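Local atomic coordinates of Rho-related gtp-binding protein RHOD (Homo sapiens, PDB entry 2J1L), a protein that belongs to the Rho group of Ras-like small GTP-binding proteins and binds guanosine-5'-diphosphate. Residues A[124-129]-A[176-180]; A[106-110]-A[203-207]. All blocks are in the same frame, centred on the assembly; numbering follows the deposited sequence.

How the contacts relate
Along the chain the segments come in the order 106-110, 124-129, 176-180, 203-207, with both partners of contact 1 falling between those of contact 2. Strand 106-114 is followed in the chain by helix 118-135, so the first segment of each contact belongs to one strand-helix unit. L111 and F113 of this strand meet I124 of contact 1, whereas V108 and L110, of the opposite parity along the strand, touch helix 196-209 in contact 2. The two contacts thus sit on opposite faces of the central sheet, their centres about 17 Å apart and their nearest atoms about 7 Å. Contact 1 joins two helices, contact 2 a helix to the sheet, within one Ras-like domain.

Contact 1 of 2, residues A[124-129]-A[176-180]; sequences IFNRWY and MARSV
Y129 and V180 mark the closest approach of the two backbones, 6.1 Å from CA to CA. Segment 124-129 widens into a pi-type turn, with Y129 N bonded to I124 O at 2.7 Å, while 176-180 carries the C-terminal part of helix 170-179. V180 lies against Y129: its CA stands over one ring face in a CH-pi contact, 3.9 Å from the centroid and 10° off the normal. Y129 turns its ring this way by holding CG anti to the backbone N (chi1 174°). The CG2 methyl of V180 is shared between the two aromatics, 3.4 Å from Y129 CG and 3.8 Å from F125 CD1, and V180 O lies beside Y129 CE1.

In the Ras-like fold this seam joins helices 118-135 and 170-179. I124 also reaches L111 and F113 of strand 106-114, and W128 NE1 is hydrogen-bonded to D42 of the guanosine-5'-diphosphate pocket, so the first helix links this contact to sheet and ligand site.

F125 presents a ring edge to the backbone: S179 O lies near the ring plane, 3.6 Å from CE1. The M176 chain bends at its last two torsions and brings SD within 3.7 Å of F125 CB. Its Met-aromatic contact is oblique, 70° off the ring normal and 5.5 Å from SD to the F125 centroid. Behind the sulfur, M176 CG touches the CG2 branch of I124. S179 OG, directed back along its own helix, donates to M176 O.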
loop_
_atom_site.group_PDB
_atom_site.type_symbol
_atom_site.label_atom_id
_atom_site.label_comp_id
_atom_site.label_asym_id
_atom_site.label_seq_id
_atom_site.Cartn_x
_atom_site.Cartn_y
_atom_site.Cartn_z
ATOM N N ILE A 124 10.407 2.363 2.962
ATOM C CA ILE A 124 9.208 2.841 3.613
ATOM C C ILE A 124 9.693 3.743 4.729
ATOM O O ILE A 124 9.284 4.891 4.830
ATOM C CB ILE A 124 8.346 1.688 4.165
ATOM C CG1 ILE A 124 7.854 0.775 3.039
ATOM C CG2 ILE A 124 7.135 2.218 4.861
ATOM C CD1 ILE A 124 7.085 1.501 1.928
ATOM N N PHE A 125 10.618 3.229 5.521
ATOM C CA PHE A 125 11.175 3.954 6.643
ATOM C C PHE A 125 12.217 5.008 6.225
ATOM O O PHE A 125 12.193 6.116 6.739
ATOM C CB PHE A 125 11.801 2.947 7.606
ATOM C CG PHE A 125 12.172 3.518 8.931
ATOM C CD1 PHE A 125 11.245 3.576 9.954
ATOM C CD2 PHE A 125 13.464 3.965 9.176
ATOM C CE1 PHE A 125 11.577 4.082 11.183
ATOM C CE2 PHE A 125 13.809 4.478 10.410
ATOM C CZ PHE A 125 12.867 4.541 11.419
ATOM N N ASN A 126 13.139 4.677 5.320
ATOM C CA ASN A 126 14.277 5.581 5.054
ATOM C C ASN A 126 13.935 6.758 4.156
ATOM O O ASN A 126 14.632 7.761 4.181
ATOM C CB ASN A 126 15.473 4.837 4.425
ATOM C CG ASN A 126 16.000 3.729 5.302
ATOM O OD1 ASN A 126 15.821 3.755 6.500
ATOM N ND2 ASN A 126 16.640 2.736 4.701
ATOM N N ARG A 127 12.882 6.629 3.362
ATOM C CA ARG A 127 12.626 7.538 2.252
ATOM C C ARG A 127 11.164 8.046 2.226
ATOM O O ARG A 127 10.952 9.256 2.043
ATOM C CB ARG A 127 13.063 6.843 0.947
ATOM C CG ARG A 127 12.236 7.074 -0.337
ATOM C CD ARG A 127 12.602 8.372 -1.057
ATOM N NE ARG A 127 11.847 8.576 -2.309
ATOM C CZ ARG A 127 12.034 9.609 -3.138
ATOM N NH1 ARG A 127 12.950 10.527 -2.865
ATOM N NH2 ARG A 127 11.309 9.733 -4.247
ATOM N N TRP A 128 10.176 7.163 2.443
ATOM C CA TRP A 128 8.744 7.550 2.356
ATOM C C TRP A 128 8.112 8.088 3.650
ATOM O O TRP A 128 7.311 9.020 3.586
ATOM C CB TRP A 128 7.877 6.418 1.786
ATOM C CG TRP A 128 8.337 5.965 0.424
ATOM C CD1 TRP A 128 8.883 4.759 0.114
ATOM C CD2 TRP A 128 8.346 6.733 -0.793
ATOM N NE1 TRP A 128 9.239 4.720 -1.217
ATOM C CE2 TRP A 128 8.908 5.910 -1.803
ATOM C CE3 TRP A 128 7.930 8.029 -1.134
ATOM C CZ2 TRP A 128 9.052 6.334 -3.130
ATOM C CZ3 TRP A 128 8.081 8.458 -2.461
ATOM C CH2 TRP A 128 8.638 7.610 -3.439
ATOM N N TYR A 129 8.443 7.509 4.805
ATOM C CA TYR A 129 7.997 8.051 6.097
ATOM C C TYR A 129 8.418 9.511 6.276
ATOM O O TYR A 129 7.584 10.346 6.612
ATOM C CB TYR A 129 8.550 7.210 7.249
ATOM C CG TYR A 129 8.300 7.716 8.672
ATOM C CD1 TYR A 129 7.046 8.202 9.063
ATOM C CD2 TYR A 129 9.297 7.629 9.649
ATOM C CE1 TYR A 129 6.798 8.630 10.379
ATOM C CE2 TYR A 129 9.063 8.056 10.978
ATOM C CZ TYR A 129 7.804 8.549 11.334
ATOM O OH TYR A 129 7.551 8.964 12.628
ATOM N N MET A 176 7.251 -2.495 11.101
ATOM C CA MET A 176 7.429 -1.338 10.223
ATOM C C MET A 176 6.306 -0.328 10.401
ATOM O O MET A 176 6.555 0.868 10.554
ATOM C CB MET A 176 7.449 -1.774 8.765
ATOM C CG MET A 176 7.672 -0.637 7.743
ATOM S SD MET A 176 9.213 0.302 7.958
ATOM C CE MET A 176 10.377 -0.949 8.510
ATOM N N ALA A 177 5.072 -0.815 10.377
ATOM C CA ALA A 177 3.906 0.041 10.540
ATOM C C ALA A 177 3.969 0.842 11.838
ATOM O O ALA A 177 3.742 2.066 11.831
ATOM C CB ALA A 177 2.612 -0.790 10.480
ATOM N N ARG A 178 4.266 0.165 12.947
ATOM C CA ARG A 178 4.414 0.862 14.215
ATOM C C ARG A 178 5.513 1.921 14.141
ATOM O O ARG A 178 5.306 3.045 14.593
ATOM C CB ARG A 178 4.659 -0.101 15.397
ATOM C CG ARG A 178 3.392 -0.826 15.836
ATOM C CD ARG A 178 3.494 -1.476 17.224
ATOM N NE ARG A 178 3.772 -2.926 17.189
ATOM C CZ ARG A 178 2.947 -3.874 16.706
ATOM N NH1 ARG A 178 3.315 -5.157 16.749
ATOM N NH2 ARG A 178 1.763 -3.561 16.171
ATOM N N SER A 179 6.656 1.598 13.539
ATOM C CA SER A 179 7.781 2.533 13.601
ATOM C C SER A 179 7.600 3.714 12.656
ATOM O O SER A 179 8.378 4.666 12.678
ATOM C CB SER A 179 9.131 1.836 13.394
ATOM O OG SER A 179 9.217 1.256 12.123
ATOM N N VAL A 180 6.544 3.681 11.868
ATOM C CA VAL A 180 6.252 4.770 10.962
ATOM C C VAL A 180 4.929 5.492 11.305
ATOM O O VAL A 180 4.480 6.389 10.580
ATOM C CB VAL A 180 6.292 4.222 9.528
ATOM C CG1 VAL A 180 5.242 4.867 8.636
ATOM C CG2 VAL A 180 7.684 4.385 8.977
#

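Contact 2 of 2, residues A[106-110]-A[203-207]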
loop_
_atom_site.group_PDB
_atom_site.type_symbol
_atom_site.label_atom_id
_atom_site.label_comp_id
_atom_site.label_asym_id
_atom_site.label_seq_id
_atom_site.Cartn_x
_atom_site.Cartn_y
_atom_site.Cartn_z
ATOM N N ALA A 106 -11.361 14.092 2.201
ATOM C CA ALA A 106 -10.847 13.136 3.223
ATOM C C ALA A 106 -9.801 12.255 2.601
ATOM O O ALA A 106 -9.991 11.794 1.483
ATOM C CB ALA A 106 -11.964 12.280 3.802
ATOM N N SER A 107 -8.704 12.006 3.311
ATOM C CA SER A 107 -7.527 11.420 2.681
ATOM C C SER A 107 -6.869 10.314 3.468
ATOM O O SER A 107 -7.100 10.154 4.659
ATOM C CB SER A 107 -6.492 12.507 2.418
ATOM O OG SER A 107 -6.908 13.300 1.328
ATOM N N VAL A 108 -6.030 9.562 2.761
ATOM C CA VAL A 108 -5.249 8.470 3.333
ATOM C C VAL A 108 -4.163 8.058 2.357
ATOM O O VAL A 108 -4.348 8.097 1.133
ATOM C CB VAL A 108 -6.125 7.246 3.704
ATOM C CG1 VAL A 108 -6.840 6.686 2.484
ATOM C CG2 VAL A 108 -5.283 6.159 4.389
ATOM N N LEU A 109 -3.018 7.695 2.916
ATOM C CA LEU A 109 -1.822 7.350 2.157
ATOM C C LEU A 109 -1.557 5.885 2.348
ATOM O O LEU A 109 -1.573 5.403 3.495
ATOM C CB LEU A 109 -0.624 8.095 2.707
ATOM C CG LEU A 109 -0.391 9.522 2.238
ATOM C CD1 LEU A 109 0.686 10.089 3.113
ATOM C CD2 LEU A 109 0.018 9.577 0.762
ATOM N N LEU A 110 -1.321 5.182 1.243
ATOM C CA LEU A 110 -0.920 3.798 1.280
ATOM C C LEU A 110 0.528 3.765 0.881
ATOM O O LEU A 110 0.861 3.979 -0.282
ATOM C CB LEU A 110 -1.741 2.956 0.313
ATOM C CG LEU A 110 -3.274 2.962 0.488
ATOM C CD1 LEU A 110 -3.932 2.013 -0.543
ATOM C CD2 LEU A 110 -3.670 2.569 1.911
ATOM N N ALA A 203 -8.687 1.358 3.855
ATOM C CA ALA A 203 -8.312 2.692 3.423
ATOM C C ALA A 203 -9.491 3.672 3.617
ATOM O O ALA A 203 -9.372 4.681 4.320
ATOM C CB ALA A 203 -7.862 2.643 1.964
ATOM N N ALA A 204 -10.636 3.348 3.021
ATOM C CA ALA A 204 -11.845 4.161 3.151
ATOM C C ALA A 204 -12.268 4.371 4.607
ATOM O O ALA A 204 -12.536 5.488 5.015
ATOM C CB ALA A 204 -12.976 3.518 2.370
ATOM N N GLU A 205 -12.338 3.292 5.378
ATOM C CA GLU A 205 -12.755 3.376 6.774
ATOM C C GLU A 205 -11.811 4.323 7.520
ATOM O O GLU A 205 -12.248 5.278 8.174
ATOM C CB GLU A 205 -12.812 1.977 7.433
ATOM C CG GLU A 205 -14.173 1.259 7.229
ATOM C CD GLU A 205 -14.171 -0.283 7.470
ATOM O OE1 GLU A 205 -13.349 -1.016 6.869
ATOM O OE2 GLU A 205 -15.044 -0.768 8.233
ATOM N N VAL A 206 -10.514 4.085 7.370
ATOM C CA VAL A 206 -9.510 4.944 7.987
ATOM C C VAL A 206 -9.660 6.429 7.577
ATOM O O VAL A 206 -9.678 7.303 8.444
ATOM C CB VAL A 206 -8.100 4.430 7.689
ATOM C CG1 VAL A 206 -7.049 5.431 8.155
ATOM C CG2 VAL A 206 -7.907 3.074 8.365
ATOM N N ALA A 207 -9.791 6.713 6.280
ATOM C CA ALA A 207 -9.875 8.103 5.816
ATOM C C ALA A 207 -11.071 8.838 6.422
ATOM O O ALA A 207 -10.950 9.975 6.886
ATOM C CB ALA A 207 -9.943 8.153 4.306
#
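V108 points its side chain at helix 203-207 and divides its two methyls between different residues of that helix. CG1 lies over one helical turn, 3.7 Å from A203 O and 3.9 Å from A207 CB. The same A203 O accepts the backbone N-H of A207, so the valine methyl rests beside a carbonyl that is already bonded within the helix. With chi1 at 60°, V108 places CG1 between its backbone N and carbonyl carbon, and this leaves CG2 to meet V206 CG1 at 4.2 Å.

A207 answers from the helix with a CB directed at the strand. The methyl comes to 3.5 Å from S107 O, and the S107 and A207 CA atoms are only 5.1 Å apart: the short side chain of A207 is consistent with so close an approach of helix to strand backbone. On one side of V108, A106 sets its CB against A207 O at 4.0 Å; on the other, L110 extends its CD2 branch to A203 CB at 4.2 Å. Touching is thus methyl against methyl or methyl against carbonyl. S107 and L109 alternate with these residues and turn the other way, L109 meeting C136 and S107 meeting V139.

The short axes of strand and helix pass 7.5 Å apart, their directions 131° from parallel. Strand 106-110 is bonded through its backbone to K36 and V38 of strand 34-41 and, at L109, to I142 of strand 141-146. The helix also meets V35 of strand 34-41 through A207 and V77 of strand 69-77 through A204, while V206 touches V183 just before strand 184-187, toward the other edge of the sheet. A C-terminal helix laid across one face of a mostly parallel sheet in this way is a hallmark of the Ras-like small GTP-binding fold.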